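Local coordinates for protein probable amidase (Thermus thermophilus, PDB 2DC0) that is a probable amidase of the amidase family, an alpha/beta protein with a large mixed sheet clad in helices, present here as a two-chain assembly, at residues V134-D139 and G177-V182; S171-A176 and G183-Y188; R211-A216 and W428-L433; V289-A294 and K325-A330; L339-A344 and S389-P394. One frame throughout, in Å; residues are numbered along the deposited sequence.

Contact 1: V134-D139 and G177-V182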
# COMPACT_ATOMS: atom_id res chain seq x y z
N VAL A 134 -15.56 30.34 2.59
CA VAL A 134 -15.10 30.53 1.23
C VAL A 134 -16.37 30.16 0.47
O VAL A 134 -16.95 29.10 0.71
CB VAL A 134 -13.97 29.56 0.84
CG1 VAL A 134 -13.63 29.72 -0.65
CG2 VAL A 134 -12.73 29.85 1.68
N ARG A 135 -16.80 31.04 -0.43
CA ARG A 135 -18.02 30.83 -1.18
C ARG A 135 -17.78 30.29 -2.58
O ARG A 135 -16.83 30.69 -3.26
CB ARG A 135 -18.81 32.15 -1.25
CG ARG A 135 -19.19 32.68 0.13
CD ARG A 135 -19.80 34.08 0.11
NE ARG A 135 -20.21 34.46 1.47
CZ ARG A 135 -21.33 34.04 2.06
NH1 ARG A 135 -22.16 33.24 1.41
NH2 ARG A 135 -21.59 34.37 3.31
N ASN A 136 -18.64 29.37 -2.98
CA ASN A 136 -18.57 28.73 -4.28
C ASN A 136 -18.45 29.74 -5.41
O ASN A 136 -19.15 30.76 -5.42
CB ASN A 136 -19.80 27.84 -4.48
CG ASN A 136 -19.69 26.97 -5.70
OD1 ASN A 136 -19.76 27.45 -6.84
ND2 ASN A 136 -19.52 25.67 -5.48
N ALA A 137 -17.58 29.44 -6.37
CA ALA A 137 -17.35 30.33 -7.51
C ALA A 137 -18.60 30.58 -8.35
O ALA A 137 -18.79 31.68 -8.86
CB ALA A 137 -16.25 29.74 -8.39
N VAL A 138 -19.45 29.57 -8.50
CA VAL A 138 -20.66 29.70 -9.31
C VAL A 138 -21.85 30.31 -8.57
O VAL A 138 -22.61 31.09 -9.14
CB VAL A 138 -21.08 28.33 -9.88
CG1 VAL A 138 -22.37 28.46 -10.69
CG2 VAL A 138 -19.96 27.79 -10.77
N ASP A 139 -22.00 29.96 -7.30
CA ASP A 139 -23.11 30.46 -6.49
C ASP A 139 -22.58 30.70 -5.08
O ASP A 139 -22.31 29.76 -4.34
CB ASP A 139 -24.23 29.41 -6.48
CG ASP A 139 -25.45 29.85 -5.70
OD1 ASP A 139 -25.35 30.82 -4.93
OD2 ASP A 139 -26.52 29.20 -5.86
N GLY A 177 -14.47 19.55 -7.91
CA GLY A 177 -15.79 19.15 -8.39
C GLY A 177 -16.83 20.23 -8.14
O GLY A 177 -17.55 20.63 -9.05
N PHE A 178 -16.89 20.70 -6.89
CA PHE A 178 -17.83 21.73 -6.46
C PHE A 178 -17.78 23.01 -7.28
O PHE A 178 -18.82 23.63 -7.55
CB PHE A 178 -17.55 22.10 -5.00
CG PHE A 178 -18.19 21.19 -3.99
CD1 PHE A 178 -18.35 19.83 -4.24
CD2 PHE A 178 -18.58 21.70 -2.75
CE1 PHE A 178 -18.91 18.99 -3.28
CE2 PHE A 178 -19.14 20.87 -1.78
CZ PHE A 178 -19.30 19.51 -2.05
N ASN A 179 -16.58 23.42 -7.66
CA ASN A 179 -16.38 24.67 -8.40
C ASN A 179 -16.15 24.53 -9.90
O ASN A 179 -15.98 25.54 -10.60
CB ASN A 179 -15.23 25.45 -7.74
CG ASN A 179 -15.56 25.86 -6.31
OD1 ASN A 179 -16.37 26.77 -6.08
ND2 ASN A 179 -14.96 25.18 -5.34
N GLY A 180 -16.16 23.31 -10.41
CA GLY A 180 -15.99 23.11 -11.85
C GLY A 180 -14.59 23.28 -12.43
O GLY A 180 -14.44 23.74 -13.56
N VAL A 181 -13.57 22.92 -11.66
CA VAL A 181 -12.21 23.02 -12.18
C VAL A 181 -11.57 21.63 -12.14
O VAL A 181 -12.20 20.65 -11.75
CB VAL A 181 -11.36 24.05 -11.40
CG1 VAL A 181 -11.92 25.45 -11.60
CG2 VAL A 181 -11.32 23.70 -9.92
N VAL A 182 -10.32 21.56 -12.57
CA VAL A 182 -9.58 20.30 -12.60
C VAL A 182 -8.73 20.19 -11.35
O VAL A 182 -8.08 21.15 -10.94
CB VAL A 182 -8.67 20.23 -13.85
CG1 VAL A 182 -7.77 18.99 -13.77
CG2 VAL A 182 -9.51 20.19 -15.11
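N136 holds its CG anti to the backbone N (chi1 -170°), while N179 turns its CG anti to the carbonyl carbon (chi1 -64°), and the two side chains pass alongside one another, pointing opposite ways, their amide planes 34° apart. Each amide serves a backbone group of the facing segment rather than pairing with the other. ND2 of N136 donates to the backbone O of F178 at 3.0 Å; the acceptor lies close to the N136 amide plane, but the donor stands well above the carbonyl plane of F178. In return, A137 N sends an almost straight bond of 2.9 Å to OD1 of N179. The other end of the N136 amide closes an Asx turn, its OD1 accepting V138 N at 2.7 Å in the carbonyl plane.

Structurally, this fastens the loop between strand 110-115 and helix 149-157 to the C-terminal end of helix 173-179, where G180 with its positive phi forms a Schellman motif. N136 ND2 has a second acceptor in Q143 O, and N179 ND2 is bonded to P175 O and A144 O. R34 binds the backbone O atoms of N136 and A137.

Because each OD1 faces an N-H donor and each ND2 faces carbonyl oxygens, the bonding decides the flip of both amides and leaves neither group much freedom to rotate in this buried setting.

Contact 2: S171-A176 and G183-Y188; sequences SIRIPA and GFKPSY
Apolar packing centres on G183, whose lack of a side chain lets the helix come down on the strand. CG2 of I172, placed anti to the backbone N, rests 3.8 Å from CA of G183 and equally near its carbonyl carbon. One turn on, the methyl CB of A176 sits 3.7 Å from G183 N. The CD1 end of I172 runs on toward F184 O, a carbonyl oxygen that is buried here and has no partner in the model.

These contacts seat the first turn of helix 173-179 against strand 182-185 of the mixed sheet, the chain reversing between them through a very short connection.

A second kind of contact joins two long cationic chains. R173 and K185 cross obliquely, and CD of K185 lies over one face of the R173 guanidinium, 4.0 Å from NH2. The charged ends diverge: R173 forms a salt bridge with D167 and donates to T385 O. K185, bent at chi3 and chi4 (74° and 63°), curls back so that NZ reaches P186 O at 3.1 Å, from above the carbonyl plane, and also bonds V393 O. NZ of K185 stays 5.8 Å from NH2 of R173, so any mutual repulsion is probably eased by these separate acceptors.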
# COMPACT_ATOMS: atom_id res chain seq x y z
N SER A 171 -9.57 16.59 -0.28
CA SER A 171 -9.43 18.05 -0.25
C SER A 171 -9.03 18.78 -1.52
O SER A 171 -9.05 20.01 -1.55
CB SER A 171 -8.53 18.44 0.91
OG SER A 171 -9.27 18.35 2.12
N ILE A 172 -8.65 18.05 -2.56
CA ILE A 172 -8.32 18.67 -3.84
C ILE A 172 -9.47 18.35 -4.80
O ILE A 172 -10.01 19.24 -5.45
CB ILE A 172 -7.00 18.10 -4.43
CG1 ILE A 172 -5.80 18.82 -3.82
CG2 ILE A 172 -6.98 18.25 -5.95
CD1 ILE A 172 -4.45 18.13 -4.02
N ARG A 173 -9.84 17.08 -4.88
CA ARG A 173 -10.91 16.64 -5.77
C ARG A 173 -12.29 17.20 -5.44
O ARG A 173 -13.03 17.61 -6.34
CB ARG A 173 -10.92 15.11 -5.80
CG ARG A 173 -9.62 14.55 -6.38
CD ARG A 173 -9.40 13.09 -5.98
NE ARG A 173 -9.03 12.96 -4.58
CZ ARG A 173 -9.27 11.88 -3.84
NH1 ARG A 173 -9.88 10.84 -4.39
NH2 ARG A 173 -8.90 11.84 -2.56
N ILE A 174 -12.65 17.24 -4.16
CA ILE A 174 -13.96 17.75 -3.75
C ILE A 174 -14.17 19.21 -4.16
O ILE A 174 -15.16 19.54 -4.80
CB ILE A 174 -14.17 17.56 -2.23
CG1 ILE A 174 -14.24 16.06 -1.92
CG2 ILE A 174 -15.46 18.25 -1.77
CD1 ILE A 174 -14.05 15.71 -0.47
N PRO A 175 -13.25 20.11 -3.78
CA PRO A 175 -13.46 21.51 -4.18
C PRO A 175 -13.40 21.69 -5.70
O PRO A 175 -14.08 22.55 -6.25
CB PRO A 175 -12.36 22.27 -3.43
CG PRO A 175 -11.29 21.24 -3.23
CD PRO A 175 -12.06 19.98 -2.91
N ALA A 176 -12.59 20.88 -6.37
CA ALA A 176 -12.50 20.97 -7.83
C ALA A 176 -13.87 20.63 -8.40
O ALA A 176 -14.38 21.34 -9.27
CB ALA A 176 -11.45 19.98 -8.37
N GLY A 183 -8.74 19.01 -10.73
CA GLY A 183 -7.94 18.81 -9.54
C GLY A 183 -7.22 17.49 -9.66
O GLY A 183 -7.85 16.47 -9.91
N PHE A 184 -5.90 17.47 -9.51
CA PHE A 184 -5.19 16.21 -9.61
C PHE A 184 -4.44 15.81 -8.35
O PHE A 184 -3.62 16.57 -7.83
CB PHE A 184 -4.23 16.23 -10.80
CG PHE A 184 -3.51 14.92 -11.03
CD1 PHE A 184 -4.22 13.74 -11.19
CD2 PHE A 184 -2.12 14.88 -11.08
CE1 PHE A 184 -3.56 12.52 -11.40
CE2 PHE A 184 -1.44 13.68 -11.29
CZ PHE A 184 -2.16 12.49 -11.45
N LYS A 185 -4.74 14.61 -7.85
CA LYS A 185 -4.04 14.07 -6.68
C LYS A 185 -3.12 12.99 -7.22
O LYS A 185 -3.57 11.89 -7.53
CB LYS A 185 -5.00 13.44 -5.66
CG LYS A 185 -4.26 12.88 -4.43
CD LYS A 185 -5.07 11.85 -3.66
CE LYS A 185 -5.11 10.51 -4.39
NZ LYS A 185 -3.74 9.92 -4.52
N PRO A 186 -1.82 13.29 -7.34
CA PRO A 186 -0.85 12.32 -7.86
C PRO A 186 -0.67 11.17 -6.89
O PRO A 186 -1.23 11.17 -5.78
CB PRO A 186 0.44 13.13 -7.98
CG PRO A 186 -0.04 14.55 -8.11
CD PRO A 186 -1.17 14.59 -7.11
N SER A 187 0.12 10.18 -7.31
CA SER A 187 0.41 9.04 -6.45
C SER A 187 1.04 9.62 -5.19
O SER A 187 1.74 10.64 -5.24
CB SER A 187 1.42 8.10 -7.12
OG SER A 187 0.87 7.50 -8.28
N TYR A 188 0.80 8.97 -4.06
CA TYR A 188 1.36 9.42 -2.79
C TYR A 188 2.86 9.69 -2.90
O TYR A 188 3.59 8.92 -3.53
CB TYR A 188 1.12 8.37 -1.71
CG TYR A 188 1.72 8.71 -0.37
CD1 TYR A 188 1.06 9.57 0.52
CD2 TYR A 188 2.96 8.18 0.02
CE1 TYR A 188 1.62 9.88 1.76
CE2 TYR A 188 3.52 8.50 1.26
CZ TYR A 188 2.84 9.34 2.12
OH TYR A 188 3.41 9.65 3.34

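Contact 3: R211-A216 and W428-L433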
# COMPACT_ATOMS: atom_id res chain seq x y z
N ARG A 211 -7.35 24.76 -14.75
CA ARG A 211 -8.52 24.95 -15.59
C ARG A 211 -8.60 23.88 -16.68
O ARG A 211 -9.60 23.78 -17.39
CB ARG A 211 -8.48 26.34 -16.24
CG ARG A 211 -8.62 27.48 -15.25
CD ARG A 211 -8.55 28.82 -15.95
NE ARG A 211 -9.69 29.03 -16.84
CZ ARG A 211 -10.92 29.32 -16.42
NH1 ARG A 211 -11.17 29.45 -15.13
NH2 ARG A 211 -11.90 29.47 -17.30
N SER A 212 -7.56 23.07 -16.83
CA SER A 212 -7.56 22.03 -17.85
C SER A 212 -6.67 20.86 -17.46
O SER A 212 -5.81 20.98 -16.58
CB SER A 212 -7.06 22.60 -19.18
OG SER A 212 -5.72 23.02 -19.04
N VAL A 213 -6.87 19.73 -18.12
CA VAL A 213 -6.07 18.55 -17.82
C VAL A 213 -4.62 18.73 -18.28
O VAL A 213 -3.70 18.25 -17.61
CB VAL A 213 -6.66 17.28 -18.47
CG1 VAL A 213 -5.73 16.10 -18.23
CG2 VAL A 213 -8.04 16.99 -17.87
N ARG A 214 -4.41 19.42 -19.40
CA ARG A 214 -3.04 19.61 -19.88
C ARG A 214 -2.24 20.46 -18.89
O ARG A 214 -1.03 20.28 -18.74
CB ARG A 214 -3.03 20.26 -21.27
CG ARG A 214 -3.56 21.68 -21.33
CD ARG A 214 -3.42 22.25 -22.73
NE ARG A 214 -3.73 23.68 -22.78
CZ ARG A 214 -3.55 24.44 -23.86
NH1 ARG A 214 -3.07 23.91 -24.97
NH2 ARG A 214 -3.86 25.73 -23.82
N ASP A 215 -2.92 21.38 -18.20
CA ASP A 215 -2.27 22.21 -17.20
C ASP A 215 -1.92 21.34 -15.98
O ASP A 215 -0.85 21.49 -15.38
CB ASP A 215 -3.18 23.35 -16.75
CG ASP A 215 -3.06 24.58 -17.63
OD1 ASP A 215 -2.42 24.51 -18.70
OD2 ASP A 215 -3.62 25.63 -17.25
N ALA A 216 -2.83 20.44 -15.62
CA ALA A 216 -2.62 19.56 -14.47
C ALA A 216 -1.36 18.71 -14.66
O ALA A 216 -0.57 18.55 -13.73
CB ALA A 216 -3.85 18.66 -14.26
N TRP A 428 -8.42 12.55 -22.65
CA TRP A 428 -9.29 11.88 -23.61
C TRP A 428 -10.75 12.16 -23.26
O TRP A 428 -11.57 12.49 -24.13
CB TRP A 428 -9.04 10.38 -23.59
CG TRP A 428 -9.79 9.62 -24.64
CD1 TRP A 428 -9.38 9.37 -25.92
CD2 TRP A 428 -11.07 9.01 -24.49
NE1 TRP A 428 -10.34 8.63 -26.58
CE2 TRP A 428 -11.39 8.41 -25.74
CE3 TRP A 428 -12.00 8.93 -23.44
CZ2 TRP A 428 -12.59 7.71 -25.95
CZ3 TRP A 428 -13.19 8.23 -23.66
CH2 TRP A 428 -13.48 7.64 -24.91
N LEU A 429 -11.08 12.04 -21.97
CA LEU A 429 -12.44 12.28 -21.49
C LEU A 429 -12.82 13.75 -21.60
O LEU A 429 -13.92 14.07 -22.06
CB LEU A 429 -12.57 11.82 -20.04
CG LEU A 429 -12.62 10.30 -19.80
CD1 LEU A 429 -12.35 10.00 -18.33
CD2 LEU A 429 -14.00 9.77 -20.20
N GLU A 430 -11.92 14.63 -21.19
CA GLU A 430 -12.15 16.07 -21.23
C GLU A 430 -12.55 16.55 -22.62
O GLU A 430 -13.44 17.40 -22.78
CB GLU A 430 -10.89 16.81 -20.76
CG GLU A 430 -10.97 18.32 -20.74
CD GLU A 430 -9.62 18.94 -20.40
OE1 GLU A 430 -8.65 18.68 -21.14
OE2 GLU A 430 -9.53 19.68 -19.40
N ALA A 431 -11.89 16.01 -23.64
CA ALA A 431 -12.17 16.38 -25.02
C ALA A 431 -13.52 15.83 -25.49
O ALA A 431 -14.02 16.24 -26.54
CB ALA A 431 -11.05 15.84 -25.94
N ARG A 432 -14.11 14.94 -24.70
CA ARG A 432 -15.39 14.32 -25.04
C ARG A 432 -16.52 14.56 -24.04
O ARG A 432 -17.59 13.95 -24.13
CB ARG A 432 -15.19 12.81 -25.24
CG ARG A 432 -14.26 12.48 -26.39
CD ARG A 432 -13.88 11.00 -26.45
NE ARG A 432 -13.04 10.73 -27.61
CZ ARG A 432 -11.83 11.26 -27.80
NH1 ARG A 432 -11.31 12.08 -26.89
NH2 ARG A 432 -11.14 10.99 -28.90
N LEU A 433 -16.30 15.46 -23.08
CA LEU A 433 -17.29 15.80 -22.07
C LEU A 433 -17.78 17.23 -22.28
O LEU A 433 -17.66 17.79 -23.37
CB LEU A 433 -16.69 15.70 -20.66
CG LEU A 433 -16.38 14.31 -20.12
CD1 LEU A 433 -15.65 14.43 -18.79
CD2 LEU A 433 -17.68 13.54 -19.95
O HOH W 1 -6.34 19.96 -21.54
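E430 and V213 make the close side of this contact. The glutamate is drawn out to full length, CG anti to the backbone N (chi1 180°) and the chain extended beyond it, so its carboxylate reaches the start of the other segment. OE2 accepts the backbone N of V213 at 3.0 Å on its syn side, though 26° out of the carboxylate plane. The same oxygen lies 3.4 Å from CG2 of V213, the branch turned beside the backbone N, and CD of E430 follows at 3.6 Å from that methyl. S212 CA approaches OE2 of E430 to 3.4 Å, with its CB a little farther.

V213 opens helix 213-224, and S212 is its N-cap: OG of S212 accepts a weak capping bond from D215 N and is also hydrogen-bonded to D2 at the chain's N-terminus. E430, from the last turn of helix 419-430, thus adds a carboxylate to the N-terminal end of a helix, where the helix dipole would probably favour its negative charge.

The outer side is water-mediated. OE1 touches V213 CB but is linked to the helix backbone through a water, which accepts from R214 N at 2.9 Å and donates to OE1 of E430 at 2.7 Å. R214, an exposed residue, pairs its NE with D2 and lies against L4 and E5, while V213 on the close side is buried.

Contact 4: V289-A294 and K325-A330; sequences VRYEAA and KDYRDA
OE2 of E292 is gripped by two hydroxyls: Y327 OH donates to it at 2.5 Å, and S202 OG is also hydrogen-bonded to it. Y327 OH meets OE2 on the oxygen's anti lone pair, the carboxylate oxygen lying near the plane of the tyrosine ring, while OE1 of E292 bonds S200 OG. This holds the hydroxyl end of Y327, and stacking on Y291 restrains the turn of its ring. The two tyrosines form an offset stack, planes 14° apart and centroids 4.5 Å apart, although the side chains cross at about a right angle. The offset puts CB of Y327 over the middle of the Y291 ring, 3.6 Å from its centroid, a CH-pi contact, and brings Y291 CD2 to 3.3 Å from Y327 CG.

The pair joins helix 281-296 to helix 324-345 at the dimer interface: Y327 of the second subunit meets the Y327 ring steeply, D329 forms a salt bridge with R201 of that subunit, and L288 of helix 281-296 packs on Y327 and A330.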
# COMPACT_ATOMS: atom_id res chain seq x y z
N VAL A 289 -6.59 9.09 10.15
CA VAL A 289 -6.29 10.50 9.94
C VAL A 289 -6.44 11.34 11.21
O VAL A 289 -5.56 12.14 11.54
CB VAL A 289 -7.20 11.09 8.81
CG1 VAL A 289 -7.12 12.62 8.80
CG2 VAL A 289 -6.73 10.54 7.45
N ARG A 290 -7.54 11.18 11.93
CA ARG A 290 -7.74 11.95 13.16
C ARG A 290 -6.65 11.66 14.18
O ARG A 290 -6.21 12.57 14.89
CB ARG A 290 -9.12 11.67 13.76
CG ARG A 290 -10.25 12.25 12.93
CD ARG A 290 -11.60 12.00 13.56
NE ARG A 290 -12.66 12.70 12.85
CZ ARG A 290 -13.95 12.54 13.10
NH1 ARG A 290 -14.34 11.69 14.05
NH2 ARG A 290 -14.85 13.21 12.41
N TYR A 291 -6.21 10.41 14.26
CA TYR A 291 -5.16 10.04 15.20
C TYR A 291 -3.88 10.81 14.86
O TYR A 291 -3.28 11.43 15.74
CB TYR A 291 -4.86 8.54 15.15
CG TYR A 291 -3.76 8.12 16.11
CD1 TYR A 291 -4.03 7.83 17.44
CD2 TYR A 291 -2.43 8.06 15.68
CE1 TYR A 291 -3.02 7.49 18.34
CE2 TYR A 291 -1.40 7.72 16.57
CZ TYR A 291 -1.71 7.43 17.90
OH TYR A 291 -0.71 7.11 18.78
N GLU A 292 -3.46 10.75 13.60
CA GLU A 292 -2.24 11.43 13.18
C GLU A 292 -2.37 12.95 13.29
O GLU A 292 -1.44 13.62 13.74
CB GLU A 292 -1.86 11.06 11.73
CG GLU A 292 -1.50 9.58 11.53
CD GLU A 292 -0.88 9.28 10.15
OE1 GLU A 292 -0.91 10.15 9.26
OE2 GLU A 292 -0.36 8.16 9.97
N ALA A 293 -3.53 13.48 12.89
CA ALA A 293 -3.76 14.92 12.93
C ALA A 293 -3.73 15.45 14.36
O ALA A 293 -3.19 16.53 14.63
CB ALA A 293 -5.09 15.26 12.27
N ALA A 294 -4.32 14.70 15.28
CA ALA A 294 -4.35 15.13 16.68
C ALA A 294 -2.94 15.20 17.27
O ALA A 294 -2.65 16.08 18.08
CB ALA A 294 -5.22 14.18 17.50
N LYS A 325 -3.36 1.83 20.05
CA LYS A 325 -3.92 0.52 19.67
C LYS A 325 -4.92 0.74 18.53
O LYS A 325 -4.93 -0.01 17.55
CB LYS A 325 -4.63 -0.14 20.86
CG LYS A 325 -5.41 -1.42 20.51
CD LYS A 325 -4.50 -2.52 19.98
CE LYS A 325 -5.24 -3.85 19.81
NZ LYS A 325 -6.31 -3.81 18.77
N ASP A 326 -5.75 1.77 18.65
CA ASP A 326 -6.73 2.07 17.61
C ASP A 326 -5.98 2.39 16.31
O ASP A 326 -6.42 2.02 15.23
CB ASP A 326 -7.61 3.26 18.00
CG ASP A 326 -8.51 2.97 19.18
OD1 ASP A 326 -9.23 1.95 19.14
OD2 ASP A 326 -8.50 3.76 20.15
N TYR A 327 -4.86 3.08 16.44
CA TYR A 327 -4.06 3.45 15.29
C TYR A 327 -3.46 2.20 14.64
O TYR A 327 -3.50 2.07 13.41
CB TYR A 327 -2.96 4.43 15.72
CG TYR A 327 -2.08 4.92 14.59
CD1 TYR A 327 -2.63 5.56 13.48
CD2 TYR A 327 -0.70 4.76 14.65
CE1 TYR A 327 -1.81 6.02 12.44
CE2 TYR A 327 0.12 5.22 13.63
CZ TYR A 327 -0.44 5.85 12.53
OH TYR A 327 0.38 6.29 11.52
N ARG A 328 -2.92 1.29 15.44
CA ARG A 328 -2.36 0.06 14.89
C ARG A 328 -3.42 -0.71 14.11
O ARG A 328 -3.13 -1.26 13.04
CB ARG A 328 -1.79 -0.83 16.00
CG ARG A 328 -0.43 -0.37 16.52
CD ARG A 328 0.18 -1.39 17.47
NE ARG A 328 -0.35 -1.28 18.83
CZ ARG A 328 -1.13 -2.18 19.42
NH1 ARG A 328 -1.49 -3.29 18.78
NH2 ARG A 328 -1.54 -1.99 20.67
N ASP A 329 -4.64 -0.75 14.64
CA ASP A 329 -5.75 -1.44 13.98
C ASP A 329 -6.09 -0.75 12.66
O ASP A 329 -6.32 -1.40 11.64
CB ASP A 329 -7.00 -1.47 14.87
CG ASP A 329 -6.85 -2.39 16.07
OD1 ASP A 329 -5.96 -3.27 16.04
OD2 ASP A 329 -7.63 -2.24 17.04
N ALA A 330 -6.14 0.58 12.70
CA ALA A 330 -6.44 1.36 11.51
C ALA A 330 -5.38 1.10 10.45
O ALA A 330 -5.70 0.92 9.28
CB ALA A 330 -6.49 2.86 11.85

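Contact 5: L339-A344 and S389-P394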
# COMPACT_ATOMS: atom_id res chain seq x y z
N LEU A 339 -5.43 -4.84 -1.33
CA LEU A 339 -5.61 -5.87 -2.36
C LEU A 339 -6.93 -5.69 -3.13
O LEU A 339 -7.00 -5.97 -4.33
CB LEU A 339 -5.55 -7.28 -1.74
CG LEU A 339 -5.64 -8.47 -2.69
CD1 LEU A 339 -4.55 -8.39 -3.76
CD2 LEU A 339 -5.52 -9.77 -1.90
N GLU A 340 -7.97 -5.22 -2.43
CA GLU A 340 -9.28 -4.99 -3.06
C GLU A 340 -9.21 -3.97 -4.19
O GLU A 340 -9.84 -4.14 -5.24
CB GLU A 340 -10.29 -4.49 -2.03
CG GLU A 340 -10.96 -5.57 -1.22
CD GLU A 340 -12.08 -5.01 -0.35
OE1 GLU A 340 -12.88 -4.20 -0.87
OE2 GLU A 340 -12.15 -5.39 0.83
N LEU A 341 -8.48 -2.89 -3.95
CA LEU A 341 -8.35 -1.85 -4.97
C LEU A 341 -7.52 -2.38 -6.15
O LEU A 341 -7.85 -2.13 -7.31
CB LEU A 341 -7.69 -0.60 -4.38
CG LEU A 341 -7.45 0.54 -5.38
CD1 LEU A 341 -8.74 0.86 -6.12
CD2 LEU A 341 -6.93 1.77 -4.64
N VAL A 342 -6.46 -3.11 -5.84
CA VAL A 342 -5.60 -3.68 -6.87
C VAL A 342 -6.40 -4.60 -7.79
O VAL A 342 -6.25 -4.57 -9.02
CB VAL A 342 -4.43 -4.48 -6.23
CG1 VAL A 342 -3.66 -5.25 -7.29
CG2 VAL A 342 -3.49 -3.51 -5.50
N LYS A 343 -7.26 -5.41 -7.19
CA LYS A 343 -8.10 -6.34 -7.94
C LYS A 343 -9.13 -5.61 -8.81
O LYS A 343 -9.41 -6.02 -9.93
CB LYS A 343 -8.80 -7.30 -6.98
CG LYS A 343 -7.83 -8.25 -6.29
CD LYS A 343 -8.45 -9.00 -5.12
CE LYS A 343 -9.41 -10.09 -5.56
NZ LYS A 343 -9.84 -10.90 -4.38
N ALA A 344 -9.69 -4.52 -8.29
CA ALA A 344 -10.68 -3.77 -9.06
C ALA A 344 -10.05 -3.12 -10.29
O ALA A 344 -10.70 -2.98 -11.32
CB ALA A 344 -11.34 -2.71 -8.18
N SER A 389 -7.14 8.34 -1.74
CA SER A 389 -6.10 9.10 -1.07
C SER A 389 -5.58 8.20 0.06
O SER A 389 -4.38 8.14 0.32
CB SER A 389 -6.65 10.41 -0.51
OG SER A 389 -7.86 10.20 0.18
N LEU A 390 -6.50 7.49 0.71
CA LEU A 390 -6.13 6.58 1.79
C LEU A 390 -5.09 5.58 1.29
O LEU A 390 -4.11 5.29 1.99
CB LEU A 390 -7.36 5.80 2.28
CG LEU A 390 -7.07 4.73 3.36
CD1 LEU A 390 -6.65 5.41 4.67
CD2 LEU A 390 -8.32 3.88 3.59
N LEU A 391 -5.30 5.07 0.08
CA LEU A 391 -4.40 4.07 -0.51
C LEU A 391 -3.31 4.64 -1.42
O LEU A 391 -2.51 3.89 -1.97
CB LEU A 391 -5.22 3.01 -1.24
CG LEU A 391 -6.16 2.22 -0.31
CD1 LEU A 391 -7.04 1.25 -1.11
CD2 LEU A 391 -5.32 1.45 0.71
N GLY A 392 -3.28 5.96 -1.59
CA GLY A 392 -2.25 6.62 -2.38
C GLY A 392 -2.20 6.54 -3.90
O GLY A 392 -1.17 6.91 -4.49
N VAL A 393 -3.27 6.11 -4.54
CA VAL A 393 -3.27 5.99 -6.00
C VAL A 393 -3.63 7.30 -6.71
O VAL A 393 -4.40 8.10 -6.20
CB VAL A 393 -4.24 4.88 -6.47
CG1 VAL A 393 -3.77 3.54 -5.91
CG2 VAL A 393 -5.65 5.17 -6.00
N PRO A 394 -3.05 7.53 -7.90
CA PRO A 394 -3.31 8.75 -8.67
C PRO A 394 -4.78 8.88 -9.05
O PRO A 394 -5.36 7.97 -9.64
CB PRO A 394 -2.39 8.60 -9.88
CG PRO A 394 -2.33 7.11 -10.08
CD PRO A 394 -2.18 6.60 -8.66
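L341 projects from helix 324-345 onto L391 and V393, which flank G392, the residue of positive phi that ends helix 386-390 in a Schellman motif. Here the helix gives way to the extended chain leading into strand 395-403, and the contact is a small apolar joint between that turn and the long helix. Starting at the root of L341, CB lies 3.8 Å from CD1 of L391. CG is held anti to the backbone N (chi1 178°); with CD1 at chi2 52°, CD2 is left roughly anti to CA and reaches between the two partners. That methyl does most of the touching: it meets CD1 of L391 at 3.6 Å and, less closely, CB of L391 at 4.0 Å. The leucines lie alongside each other, head to tail, whereas L341 and V393 come tip to tip.

L341 also packs on L276. On other faces of the same helix, L339 and V342 lie against Y188 and Y416 of the second subunit, and K343 forms a salt bridge with E226 of that subunit. V393 turns both its methyls to the leucine, CG1 at 3.8 Å and CG2 at 3.9 Å from CD2 of L341.

In the fold
Contact 2 lies near the middle of the chain, its centre about 3 Å from the chain's centre, and touches three of the others. It shares helix 173-179 with contact 1, the two being joined by V181 N and A176 O, probably hydrogen-bonded at 3.0 Å. Toward contact 5, Y188 N is probably hydrogen-bonded to G392 O at 2.9 Å. V182 of contact 1 packs on S212 and A216 of contact 3. Contact 4 touches none of the others, coming within about 6 Å of contact 5 at the nearest atoms; the two share helix 324-345, and both reach the second subunit. Contacts 1 and 3 lie on the other side of the chain's centre from contact 4.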